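Local coordinates for protein glutamine cyclotransferase (Xanthomonas campestris, PDB 3MBR) that probably converts N-terminal glutamine of peptides into pyroglutamate, as a calcium-binding beta-propeller glutaminyl cyclase, at residues Y15-A21 / R46-T52; L56-E60 / L92-T96; L188-P193 / W225-I231. The protein carries 1 engineered substitution. Numbering follows the deposited sequence.

Interaction 1: Y15-A21 / R46-T52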
# COMPACT_ATOMS: atom_id res chain seq x y z
N TYR A 15 -16.96 -4.09 3.65
CA TYR A 15 -16.60 -4.84 4.88
C TYR A 15 -16.34 -3.81 5.98
O TYR A 15 -15.92 -2.72 5.70
CB TYR A 15 -15.30 -5.62 4.62
CG TYR A 15 -15.37 -6.63 3.51
CD1 TYR A 15 -15.14 -6.27 2.20
CD2 TYR A 15 -15.67 -7.97 3.84
CE1 TYR A 15 -15.21 -7.21 1.19
CE2 TYR A 15 -15.73 -8.95 2.80
CZ TYR A 15 -15.45 -8.54 1.47
OH TYR A 15 -15.42 -9.53 0.48
N PRO A 16 -16.57 -4.15 7.22
CA PRO A 16 -16.25 -3.22 8.32
C PRO A 16 -14.75 -2.94 8.41
O PRO A 16 -13.95 -3.86 8.26
CB PRO A 16 -16.73 -3.94 9.58
CG PRO A 16 -17.12 -5.32 9.16
CD PRO A 16 -17.04 -5.48 7.68
N HIS A 17 -14.40 -1.69 8.74
CA HIS A 17 -13.02 -1.39 9.04
C HIS A 17 -12.97 -0.60 10.33
O HIS A 17 -13.87 0.25 10.59
CB HIS A 17 -12.44 -0.52 7.90
CG HIS A 17 -10.99 -0.12 8.05
ND1 HIS A 17 -10.61 1.21 8.20
CD2 HIS A 17 -9.83 -0.83 7.94
CE1 HIS A 17 -9.27 1.29 8.25
NE2 HIS A 17 -8.77 0.05 8.11
N ASP A 18 -11.96 -0.85 11.13
CA ASP A 18 -11.82 -0.19 12.46
C ASP A 18 -11.41 1.26 12.25
O ASP A 18 -10.38 1.54 11.67
CB ASP A 18 -10.73 -1.01 13.14
CG ASP A 18 -10.39 -0.56 14.56
OD1 ASP A 18 -10.89 0.47 15.07
OD2 ASP A 18 -9.65 -1.35 15.22
N THR A 19 -12.21 2.19 12.83
CA THR A 19 -11.91 3.59 12.62
C THR A 19 -10.75 4.08 13.51
O THR A 19 -10.36 5.25 13.40
CB THR A 19 -13.09 4.53 12.81
OG1 THR A 19 -13.60 4.32 14.13
CG2 THR A 19 -14.20 4.22 11.79
N THR A 20 -10.15 3.21 14.33
CA THR A 20 -8.87 3.56 14.94
C THR A 20 -7.68 3.31 14.04
O THR A 20 -6.55 3.69 14.43
CB THR A 20 -8.57 2.78 16.24
OG1 THR A 20 -8.36 1.40 15.92
CG2 THR A 20 -9.72 2.88 17.29
N ALA A 21 -7.88 2.69 12.89
CA ALA A 21 -6.75 2.29 12.08
C ALA A 21 -6.27 3.42 11.23
O ALA A 21 -6.97 3.80 10.24
CB ALA A 21 -7.13 1.09 11.20
N ARG A 46 -1.07 -4.99 12.12
CA ARG A 46 -2.27 -5.73 12.58
C ARG A 46 -2.53 -6.85 11.60
O ARG A 46 -2.44 -6.63 10.38
CB ARG A 46 -3.54 -4.87 12.54
CG ARG A 46 -3.47 -3.61 13.44
CD ARG A 46 -4.67 -2.75 13.12
NE ARG A 46 -4.67 -1.60 13.99
CZ ARG A 46 -5.80 -0.96 14.32
NH1 ARG A 46 -6.98 -1.32 13.77
NH2 ARG A 46 -5.75 0.07 15.17
N LYS A 47 -2.89 -8.04 12.10
CA LYS A 47 -3.45 -9.10 11.27
C LYS A 47 -4.95 -9.04 11.49
O LYS A 47 -5.38 -9.12 12.65
CB LYS A 47 -2.91 -10.45 11.71
CG LYS A 47 -3.54 -11.61 10.91
CD LYS A 47 -2.98 -12.96 11.54
CE LYS A 47 -3.49 -14.13 10.88
NZ LYS A 47 -2.98 -15.35 11.64
N VAL A 48 -5.70 -8.92 10.43
CA VAL A 48 -7.14 -8.55 10.51
C VAL A 48 -7.99 -9.53 9.77
O VAL A 48 -7.66 -9.99 8.68
CB VAL A 48 -7.36 -7.09 10.00
CG1 VAL A 48 -8.84 -6.69 10.02
CG2 VAL A 48 -6.46 -6.08 10.71
N ASP A 49 -9.06 -9.91 10.41
CA ASP A 49 -10.09 -10.76 9.79
C ASP A 49 -10.88 -9.92 8.77
O ASP A 49 -11.48 -8.89 9.09
CB ASP A 49 -11.04 -11.31 10.87
CG ASP A 49 -12.07 -12.19 10.29
OD1 ASP A 49 -13.26 -11.81 10.22
OD2 ASP A 49 -11.66 -13.25 9.76
N LEU A 50 -10.87 -10.32 7.50
CA LEU A 50 -11.57 -9.58 6.48
C LEU A 50 -13.04 -9.35 6.76
O LEU A 50 -13.56 -8.25 6.61
CB LEU A 50 -11.35 -10.30 5.12
CG LEU A 50 -12.18 -9.79 3.97
CD1 LEU A 50 -11.77 -8.31 3.58
CD2 LEU A 50 -12.13 -10.67 2.72
N GLU A 51 -13.73 -10.42 7.11
CA GLU A 51 -15.15 -10.36 7.13
C GLU A 51 -15.68 -9.47 8.28
O GLU A 51 -16.73 -8.85 8.13
CB GLU A 51 -15.69 -11.78 7.28
CG GLU A 51 -15.41 -12.59 5.99
CD GLU A 51 -16.27 -12.18 4.80
OE1 GLU A 51 -17.19 -11.33 4.89
OE2 GLU A 51 -15.98 -12.72 3.74
N THR A 52 -14.92 -9.40 9.37
CA THR A 52 -15.39 -8.73 10.59
C THR A 52 -14.59 -7.44 10.85
O THR A 52 -15.03 -6.57 11.59
CB THR A 52 -15.29 -9.61 11.83
OG1 THR A 52 -13.92 -9.89 12.10
CG2 THR A 52 -16.16 -10.89 11.67
O HOH W 1 -16.71 -12.05 1.22
O HOH W 2 -12.37 -5.65 6.90

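Interaction 2: L56-E60 / L92-T96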
# COMPACT_ATOMS: atom_id res chain seq x y z
N LEU A 56 -6.85 -9.82 14.83
CA LEU A 56 -6.52 -11.20 15.32
C LEU A 56 -5.17 -11.24 16.06
O LEU A 56 -4.97 -12.05 16.97
CB LEU A 56 -6.49 -12.17 14.12
CG LEU A 56 -7.80 -12.15 13.32
CD1 LEU A 56 -7.66 -13.02 12.07
CD2 LEU A 56 -8.88 -12.74 14.18
N GLN A 57 -4.24 -10.38 15.63
CA GLN A 57 -2.89 -10.37 16.18
C GLN A 57 -2.33 -8.98 15.90
O GLN A 57 -2.73 -8.34 14.90
CB GLN A 57 -2.11 -11.43 15.43
CG GLN A 57 -0.95 -11.99 16.16
CD GLN A 57 -0.21 -13.00 15.31
OE1 GLN A 57 -0.61 -13.34 14.18
NE2 GLN A 57 0.90 -13.42 15.80
N ARG A 58 -1.39 -8.49 16.71
CA ARG A 58 -0.77 -7.19 16.44
C ARG A 58 0.63 -7.14 17.03
O ARG A 58 0.98 -7.85 18.02
CB ARG A 58 -1.60 -6.03 16.97
CG ARG A 58 -1.71 -5.88 18.42
CD ARG A 58 -1.86 -4.38 18.67
NE ARG A 58 -3.22 -3.89 18.49
CZ ARG A 58 -3.52 -2.64 18.16
NH1 ARG A 58 -2.55 -1.75 17.95
NH2 ARG A 58 -4.81 -2.25 18.06
N ALA A 59 1.43 -6.32 16.43
CA ALA A 59 2.77 -6.09 16.90
C ALA A 59 2.90 -4.58 16.99
O ALA A 59 2.29 -3.88 16.18
CB ALA A 59 3.72 -6.62 15.87
N GLU A 60 3.65 -4.09 17.97
CA GLU A 60 4.03 -2.67 18.08
C GLU A 60 5.36 -2.45 17.34
O GLU A 60 6.36 -3.19 17.50
CB GLU A 60 4.03 -2.25 19.54
CG GLU A 60 2.60 -2.48 20.21
CD GLU A 60 1.34 -1.97 19.42
OE1 GLU A 60 1.27 -0.85 18.90
OE2 GLU A 60 0.37 -2.71 19.36
N LEU A 92 6.46 -13.47 10.00
CA LEU A 92 5.06 -13.28 9.72
C LEU A 92 4.15 -13.98 10.70
O LEU A 92 3.18 -13.40 11.19
CB LEU A 92 4.80 -13.87 8.35
CG LEU A 92 4.29 -13.15 7.15
CD1 LEU A 92 3.79 -14.26 6.24
CD2 LEU A 92 3.21 -12.24 7.46
N ALA A 93 4.41 -15.25 10.98
CA ALA A 93 3.51 -16.01 11.85
C ALA A 93 3.33 -15.41 13.22
O ALA A 93 2.19 -15.37 13.74
CB ALA A 93 4.02 -17.45 12.00
N THR A 94 4.45 -15.05 13.88
CA THR A 94 4.38 -14.52 15.24
C THR A 94 4.33 -12.97 15.35
O THR A 94 4.14 -12.43 16.45
CB THR A 94 5.61 -14.93 16.09
OG1 THR A 94 6.79 -14.50 15.42
CG2 THR A 94 5.76 -16.47 16.34
N LEU A 95 4.52 -12.29 14.22
CA LEU A 95 4.69 -10.81 14.15
C LEU A 95 5.74 -10.33 15.16
O LEU A 95 5.51 -9.35 15.90
CB LEU A 95 3.38 -10.06 14.34
CG LEU A 95 2.35 -10.34 13.27
CD1 LEU A 95 1.04 -9.48 13.58
CD2 LEU A 95 2.90 -9.90 11.94
N THR A 96 6.85 -11.03 15.28
CA THR A 96 7.90 -10.60 16.17
C THR A 96 9.06 -10.10 15.29
O THR A 96 9.36 -10.68 14.23
CB THR A 96 8.34 -11.73 17.08
OG1 THR A 96 8.64 -12.86 16.31
CG2 THR A 96 7.25 -12.13 18.01
O HOH W 3 0.64 -13.31 11.55
O HOH W 4 3.29 -9.93 18.23

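Interaction 3: L188-P193 / W225-I231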
# COMPACT_ATOMS: atom_id res chain seq x y z
N LEU A 188 -11.18 6.87 -7.35
CA LEU A 188 -12.00 6.36 -6.26
C LEU A 188 -12.61 7.47 -5.39
O LEU A 188 -12.93 7.22 -4.22
CB LEU A 188 -11.14 5.41 -5.40
CG LEU A 188 -10.72 4.16 -6.22
CD1 LEU A 188 -9.87 3.21 -5.31
CD2 LEU A 188 -11.95 3.29 -6.72
N GLN A 189 -12.76 8.66 -5.93
CA GLN A 189 -13.26 9.79 -5.07
C GLN A 189 -14.58 9.41 -4.38
O GLN A 189 -14.89 9.92 -3.23
CB GLN A 189 -13.48 11.06 -5.93
CG GLN A 189 -14.43 10.85 -7.15
CD GLN A 189 -14.65 12.08 -8.05
OE1 GLN A 189 -14.19 13.19 -7.75
NE2 GLN A 189 -15.36 11.88 -9.18
N ALA A 190 -15.44 8.63 -5.05
CA ALA A 190 -16.70 8.18 -4.44
C ALA A 190 -16.58 7.45 -3.07
O ALA A 190 -17.49 7.55 -2.21
CB ALA A 190 -17.61 7.34 -5.47
N LEU A 191 -15.43 6.85 -2.81
CA LEU A 191 -15.20 6.08 -1.60
C LEU A 191 -14.51 6.85 -0.51
O LEU A 191 -14.42 6.37 0.62
CB LEU A 191 -14.29 4.89 -1.97
CG LEU A 191 -14.78 3.96 -3.12
CD1 LEU A 191 -13.88 2.76 -3.25
CD2 LEU A 191 -16.23 3.50 -2.95
N VAL A 192 -13.92 7.97 -0.83
CA VAL A 192 -13.15 8.75 0.13
C VAL A 192 -14.21 9.43 1.07
O VAL A 192 -15.24 10.01 0.59
CB VAL A 192 -12.09 9.65 -0.60
CG1 VAL A 192 -11.24 10.51 0.43
CG2 VAL A 192 -11.15 8.81 -1.43
N PRO A 193 -14.06 9.25 2.41
CA PRO A 193 -15.11 9.71 3.35
C PRO A 193 -15.45 11.16 3.18
O PRO A 193 -16.64 11.53 3.32
CB PRO A 193 -14.47 9.50 4.71
CG PRO A 193 -13.69 8.26 4.51
CD PRO A 193 -13.09 8.37 3.11
N TRP A 225 -11.11 5.05 7.87
CA TRP A 225 -12.31 4.75 7.06
C TRP A 225 -13.22 3.77 7.86
O TRP A 225 -12.73 2.84 8.50
CB TRP A 225 -11.98 4.09 5.75
CG TRP A 225 -11.43 5.05 4.72
CD1 TRP A 225 -10.76 6.23 4.92
CD2 TRP A 225 -11.44 4.81 3.31
NE1 TRP A 225 -10.37 6.75 3.70
CE2 TRP A 225 -10.77 5.91 2.71
CE3 TRP A 225 -11.90 3.77 2.51
CZ2 TRP A 225 -10.55 5.99 1.30
CZ3 TRP A 225 -11.71 3.84 1.11
CH2 TRP A 225 -11.06 4.91 0.53
N PRO A 226 -14.55 3.92 7.72
CA PRO A 226 -15.47 3.01 8.44
C PRO A 226 -15.62 1.69 7.69
O PRO A 226 -16.16 0.72 8.28
CB PRO A 226 -16.80 3.77 8.47
CG PRO A 226 -16.73 4.61 7.21
CD PRO A 226 -15.27 5.03 7.11
N MET A 227 -15.14 1.61 6.46
CA MET A 227 -15.30 0.43 5.62
C MET A 227 -14.04 0.18 4.83
O MET A 227 -13.21 1.04 4.61
CB MET A 227 -16.45 0.63 4.61
CG MET A 227 -17.84 0.74 5.31
SD MET A 227 -19.21 0.88 4.23
CE MET A 227 -19.27 2.69 4.07
N LEU A 228 -13.95 -1.07 4.44
CA LEU A 228 -12.97 -1.57 3.49
C LEU A 228 -13.78 -2.08 2.30
O LEU A 228 -14.79 -2.78 2.51
CB LEU A 228 -12.07 -2.64 4.17
CG LEU A 228 -11.09 -3.42 3.26
CD1 LEU A 228 -9.84 -3.67 3.95
CD2 LEU A 228 -11.78 -4.65 2.75
N TYR A 229 -13.35 -1.76 1.10
CA TYR A 229 -14.15 -2.11 -0.11
C TYR A 229 -13.45 -3.12 -0.96
O TYR A 229 -12.26 -3.00 -1.23
CB TYR A 229 -14.35 -0.90 -0.99
CG TYR A 229 -15.12 0.21 -0.30
CD1 TYR A 229 -14.44 1.21 0.42
CD2 TYR A 229 -16.48 0.28 -0.37
CE1 TYR A 229 -15.11 2.22 1.04
CE2 TYR A 229 -17.17 1.32 0.24
CZ TYR A 229 -16.48 2.26 1.01
OH TYR A 229 -17.16 3.30 1.58
N GLU A 230 -14.17 -4.15 -1.39
CA GLU A 230 -13.69 -5.02 -2.49
C GLU A 230 -14.23 -4.38 -3.75
O GLU A 230 -15.43 -4.15 -3.86
CB GLU A 230 -14.27 -6.45 -2.31
CG GLU A 230 -13.84 -7.39 -3.42
CD GLU A 230 -14.38 -8.80 -3.22
OE1 GLU A 230 -14.31 -9.56 -4.20
OE2 GLU A 230 -14.84 -9.12 -2.10
N ILE A 231 -13.35 -4.12 -4.70
CA ILE A 231 -13.73 -3.46 -5.97
C ILE A 231 -13.27 -4.33 -7.17
O ILE A 231 -12.25 -5.01 -7.08
CB ILE A 231 -13.16 -2.07 -6.04
CG1 ILE A 231 -11.66 -2.07 -6.09
CG2 ILE A 231 -13.67 -1.13 -4.93
CD1 ILE A 231 -11.09 -0.67 -6.41

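Interaction 1: Y15-A21 / R46-T52
A single arginine reaches across from a neighbouring sheet to hold a loop by two of its side chains. This is a blade-to-blade contact in a beta-propeller. Segment 15-21 leaves strand 9-16, an outer strand of the sheet that also holds 227-233. Segment 46-52 belongs to strand 44-49 of the next sheet and the turn after it. Arg46 NH1 forms a salt bridge with Asp18 OD2 at 3.0 Å, although the hydrogen bond within it is weak. Arg46 NH2 donates an almost straight hydrogen bond to Thr20 OG1 at 3.0 Å. Ala21 CB lies over one face of the guanidinium. The loop also has bonds of its own. Asp18 to Ala21 form a type I beta turn, and Asp18 OD1 accepts from Thr20 N at 2.9 Å in an Asx turn. OD1 of Asp18 thus serves the turn, while OD2 meets the arginine.

The other end joins an apolar contact to backbone oxygens and waters. Leu50 CD1 sits 3.9 Å from the centroid of the Tyr15 ring, close to the ring normal, in a CH-pi contact. Pro16 rests on the backbone of the turn, with its CD 3.4 Å from Glu51 O and its CG 3.4 Å from Thr52 O. Tyr15 OH also bonds to Glu230 on strand 227-233, so the ring is fixed from its own sheet. Two waters complete the seam. One donates to Tyr15 OH and Glu51 OE2. The other donates to Pro16 O at 2.7 Å and to Leu50 O at 2.9 Å.

Interaction 2: L56-E60 / L92-T96
Gln57 extends its side chain over the turn at 92-96 and overlaps the backbone of Ala93 and Thr94. The contact joins two successive blades of the beta-propeller. Gln57 lies on strand 55-60, an outermost strand of one four-stranded sheet. Segment 92-96 is the connection between strands 86-91 and 96-102 of the next. No strand pairing links the two segments, and one side-chain hydrogen bond does the direct polar work: Gln57 NE2 donates to Ala93 O at 3.1 Å.

Leu56 and Gln57 both face Lys47 in a classic beta bulge in strand 55-60. From Gln57 on, the CA-to-CB bonds alternate: those of Gln57 and Ala59 point toward the 92-96 loop, those of Arg58 and Glu60 away. This is the alternation of an extended strand. Leu95 is the apolar counterpart. Its backbone is in the left-handed region, with phi 49° and psi 43°, and its CA-to-CB bond points toward the strand. Leu95 CB meets Ala59 CB at 3.8 Å, and Leu95 CD1 lies 4.1 Å from Gln57 CG. Leu95 also touches Leu77 of strand 76-81, so it packs against its own blade as well. Waters lie between the two segments. One is within hydrogen-bonding reach of both Gln57 OE1, at 2.9 Å, and Leu92 O, at 2.6 Å.

Interaction 3: L188-P193 / W225-I231
This is a buried, apolar contact between the loop that connects two beta-propeller blades, from strand 182-187 to strand 206-212, and strand 227-233 of the second blade. Segment 188-193 follows strand 182-187, an outermost strand of the first blade. Segment 225-231 runs into strand 227-233 of the sheet that also contains strand 9-16. Leu191 is central. Its CD2 lies 4.0 Å from the centroid of the Tyr229 ring, over the face, as a CH-pi contact. Its CD1 is 4.2 Å from Ile231 CG2, and its CB is 4.1 Å from Trp225 CH2. Leu188 CD2 adds a contact with Ile231 CD1 at 4.1 Å. Pro193 lies over the indole, with CD 3.5 Å from the centroid of the five-membered ring of Trp225. Trp225 NE1 bonds to Asp204 O, which helps fix the ring. Leu188 also touches Leu206 of strand 206-212. No hydrogen bond crosses between the segments, so their direct contact rests on shape fit, apolar burial and CH-pi interactions.

How the interactions relate
The contacts occur in series along the chain: interaction 1, then 2, then 3. Interactions 1 and 2 have centres 15 Å apart and share the sheet of strands 44-49 and 55-60, where Lys47 pairs with Leu56 and Gln57. Interactions 1 and 3 have centres 13 Å apart and share the sheet of strands 9-16 and 227-233. That sheet joins the first strand of the chain to its last, as in the closure of a propeller ring. Interactions 2 and 3 do not touch; their centres are 26 Å apart. Interaction 1 therefore lies between the other two, and together the three contacts link four successive blades around the propeller.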